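Local coordinates for protein putative bacteriocin (PDB 4OZK) that probably kills a broad range of bacteria as a leaderless class IId bacteriocin with a defensin-like, disulfide-stapled structure, at residues 10-15 against 36-41. Residues are numbered along the deposited sequence; the frame is centred on the assembly and turned at random.
Sequences GWTHTD and GTQVYC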
ATOM      1  N   GLY A  10       4.824  -1.260  11.807  1.00 19.84           N
ATOM      2  CA  GLY A  10       4.267   0.006  11.365  1.00 15.25           C
ATOM      3  C   GLY A  10       3.439  -0.100  10.107  1.00 17.93           C
ATOM      4  O   GLY A  10       3.362  -1.166   9.495  1.00 21.79           O
ATOM      5  N   TRP A  11       2.837   1.019   9.711  1.00 14.38           N
ATOM      6  CA  TRP A  11       1.873   1.036   8.616  1.00 14.23           C
ATOM      7  C   TRP A  11       1.988   2.366   7.862  1.00 17.69           C
ATOM      8  O   TRP A  11       2.020   3.443   8.477  1.00 14.76           O
ATOM      9  CB  TRP A  11       0.469   0.861   9.192  1.00 23.24           C
ATOM     10  CG  TRP A  11      -0.528   0.244   8.265  1.00 40.41           C
ATOM     11  CD1 TRP A  11      -1.491   0.895   7.538  1.00 47.35           C
ATOM     12  CD2 TRP A  11      -0.682  -1.154   7.977  1.00 42.50           C
ATOM     13  NE1 TRP A  11      -2.232  -0.014   6.815  1.00 47.29           N
ATOM     14  CE2 TRP A  11      -1.754  -1.275   7.064  1.00 51.06           C
ATOM     15  CE3 TRP A  11      -0.024  -2.310   8.405  1.00 38.14           C
ATOM     16  CZ2 TRP A  11      -2.173  -2.523   6.566  1.00 52.24           C
ATOM     17  CZ3 TRP A  11      -0.442  -3.543   7.911  1.00 41.75           C
ATOM     18  CH2 TRP A  11      -1.501  -3.637   7.000  1.00 45.74           C
ATOM     19  N   THR A  12       2.082   2.285   6.534  1.00 17.15           N
ATOM     20  CA  THR A  12       2.211   3.467   5.666  1.00 19.61           C
ATOM     21  C   THR A  12       1.552   3.219   4.314  1.00 24.15           C
ATOM     22  O   THR A  12       1.094   2.110   4.023  1.00 22.39           O
ATOM     23  CB  THR A  12       3.686   3.845   5.377  1.00 26.61           C
ATOM     24  OG1 THR A  12       4.338   2.773   4.684  1.00 29.28           O
ATOM     25  CG2 THR A  12       4.433   4.137   6.649  1.00 38.72           C
ATOM     26  N   HIS A  13       1.525   4.256   3.482  1.00 22.36           N
ATOM     27  CA  HIS A  13       0.968   4.139   2.144  1.00 21.22           C
ATOM     28  C   HIS A  13       1.524   5.224   1.234  1.00 30.06           C
ATOM     29  O   HIS A  13       1.866   6.317   1.691  1.00 29.14           O
ATOM     30  CB  HIS A  13      -0.559   4.249   2.187  1.00 13.46           C
ATOM     31  CG  HIS A  13      -1.052   5.469   2.903  1.00 20.10           C
ATOM     32  ND1 HIS A  13      -1.107   6.714   2.308  1.00 26.84           N
ATOM     33  CD2 HIS A  13      -1.507   5.635   4.169  1.00 18.24           C
ATOM     34  CE1 HIS A  13      -1.581   7.594   3.177  1.00 23.58           C
ATOM     35  NE2 HIS A  13      -1.831   6.964   4.312  1.00 22.59           N
ATOM     36  N   THR A  14       1.604   4.914  -0.057  1.00 22.54           N
ATOM     37  CA  THR A  14       1.890   5.915  -1.067  1.00 17.27           C
ATOM     38  C   THR A  14       0.691   6.855  -1.206  1.00 20.80           C
ATOM     39  O   THR A  14      -0.395   6.609  -0.648  1.00 18.47           O
ATOM     40  CB  THR A  14       2.196   5.247  -2.432  1.00 19.41           C
ATOM     41  OG1 THR A  14       0.995   4.673  -2.973  1.00 16.18           O
ATOM     42  CG2 THR A  14       3.239   4.141  -2.255  1.00 17.41           C
ATOM     43  N   ASP A  15       0.886   7.936  -1.945  1.00 18.80           N
ATOM     44  CA  ASP A  15      -0.207   8.851  -2.204  1.00 20.54           C
ATOM     45  C   ASP A  15      -1.066   8.404  -3.390  1.00 23.22           C
ATOM     46  O   ASP A  15      -0.591   7.717  -4.304  1.00 20.95           O
ATOM     47  CB  ASP A  15       0.325  10.267  -2.404  1.00 27.26           C
ATOM     48  CG  ASP A  15       0.744  10.909  -1.101  1.00 39.65           C
ATOM     49  OD1 ASP A  15       0.254  10.469  -0.031  1.00 41.97           O
ATOM     50  OD2 ASP A  15       1.560  11.853  -1.148  1.00 51.04           O
ATOM     51  N   GLY A  36      13.041  -3.705   9.307  1.00 27.76           N
ATOM     52  CA  GLY A  36      13.346  -2.472   8.605  1.00 27.02           C
ATOM     53  C   GLY A  36      12.800  -2.437   7.192  1.00 26.72           C
ATOM     54  O   GLY A  36      12.759  -1.372   6.567  1.00 28.52           O
ATOM     55  N   THR A  37      12.382  -3.596   6.685  1.00 19.77           N
ATOM     56  CA  THR A  37      11.847  -3.676   5.329  1.00 24.72           C
ATOM     57  C   THR A  37      10.401  -3.197   5.262  1.00 22.13           C
ATOM     58  O   THR A  37       9.740  -3.036   6.289  1.00 28.26           O
ATOM     59  CB  THR A  37      11.938  -5.105   4.757  1.00 19.96           C
ATOM     60  OG1 THR A  37      11.128  -5.990   5.541  1.00 24.40           O
ATOM     61  CG2 THR A  37      13.377  -5.585   4.776  1.00 27.76           C
ATOM     62  N   GLN A  38       9.926  -2.948   4.044  1.00 15.45           N
ATOM     63  CA  GLN A  38       8.522  -2.661   3.814  1.00 22.06           C
ATOM     64  C   GLN A  38       7.951  -3.745   2.932  1.00 16.95           C
ATOM     65  O   GLN A  38       8.661  -4.321   2.118  1.00 22.86           O
ATOM     66  CB  GLN A  38       8.352  -1.309   3.130  1.00 24.49           C
ATOM     67  CG  GLN A  38       8.756  -0.130   3.993  1.00 23.72           C
ATOM     68  CD  GLN A  38       8.285   1.175   3.401  1.00 25.93           C
ATOM     69  OE1 GLN A  38       7.579   1.184   2.394  1.00 27.35           O
ATOM     70  NE2 GLN A  38       8.661   2.289   4.025  1.00 36.91           N
ATOM     71  N   VAL A  39       6.669  -4.039   3.100  1.00 18.43           N
ATOM     72  CA  VAL A  39       6.030  -5.037   2.257  1.00 17.25           C
ATOM     73  C   VAL A  39       4.747  -4.438   1.701  1.00 15.82           C
ATOM     74  O   VAL A  39       3.995  -3.771   2.421  1.00 18.33           O
ATOM     75  CB  VAL A  39       5.785  -6.378   3.011  1.00 12.45           C
ATOM     76  CG1 VAL A  39       7.116  -7.046   3.347  1.00 16.76           C
ATOM     77  CG2 VAL A  39       5.008  -6.146   4.286  1.00 12.49           C
ATOM     78  N   TYR A  40       4.527  -4.651   0.407  1.00 18.24           N
ATOM     79  CA  TYR A  40       3.352  -4.148  -0.296  1.00 13.85           C
ATOM     80  C   TYR A  40       2.199  -5.082   0.064  1.00 14.84           C
ATOM     81  O   TYR A  40       2.254  -6.272  -0.249  1.00 23.43           O
ATOM     82  CB  TYR A  40       3.684  -4.133  -1.797  1.00 14.23           C
ATOM     83  CG  TYR A  40       2.594  -3.704  -2.768  1.00 12.27           C
ATOM     84  CD1 TYR A  40       1.392  -3.154  -2.337  1.00 13.66           C
ATOM     85  CD2 TYR A  40       2.780  -3.880  -4.134  1.00 11.99           C
ATOM     86  CE1 TYR A  40       0.396  -2.790  -3.251  1.00 11.75           C
ATOM     87  CE2 TYR A  40       1.809  -3.527  -5.050  1.00 15.77           C
ATOM     88  CZ  TYR A  40       0.618  -2.990  -4.605  1.00 15.07           C
ATOM     89  OH  TYR A  40      -0.340  -2.642  -5.529  1.00 15.09           O
ATOM     90  N   CYS A  41       1.179  -4.556   0.758  1.00 17.25           N
ATOM     91  CA  CYS A  41       0.087  -5.397   1.299  1.00 16.98           C
ATOM     92  C   CYS A  41      -1.191  -5.412   0.480  1.00 16.49           C
ATOM     93  O   CYS A  41      -1.793  -6.470   0.270  1.00 23.75           O
ATOM     94  CB  CYS A  41      -0.296  -4.972   2.722  1.00 15.99           C
ATOM     95  SG  CYS A  41       1.009  -5.128   3.912  1.00 28.51           S
TER
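Trp11 and Cys41 show how the two outer strands of a three-stranded sheet can touch across the middle one, through side chains rather than backbone. The contact is a sulfur-aromatic one: SG of Cys41 lies 4.2 Å from CH2 of Trp11 and 5.0 Å from the centroid of the six-membered ring. The sulfur approaches obliquely, 39° off the ring normal. With CG roughly anti to the backbone N (chi1 -153°), it is the rotation about CB-CG that carries the benzo end of the indole back to the sulfur, although the CB points away from 36-41. Cys41, in contrast, is buried and directs its CB toward 10-15; its sulfur is also tied to Cys2 in a disulfide, so the indole packs beside a covalent staple of the defensin-like module.

The polar approach is a matter of proximity alone. The extended Gln38 side chain (chi2 -167°) brings OE1 to 4.3 Å from OG1 of Thr12, too long to be a bond, and that hydroxyl has a weak hydrogen bond to Tyr30 O instead.

The CA atoms of Thr12 and Gln38 stand 9.0 Å apart, as suits outer strands separated by a third. Strand 24-33 fills that place, running antiparallel to both: Thr12 pairs through its backbone with Tyr30, and Val39 with Ala31. Trp11 also packs on Val29 of this central strand, and Thr12 on Ile32, while backbone bonding between Cys41 and Ala1 brings the N-terminus alongside strand 38-48.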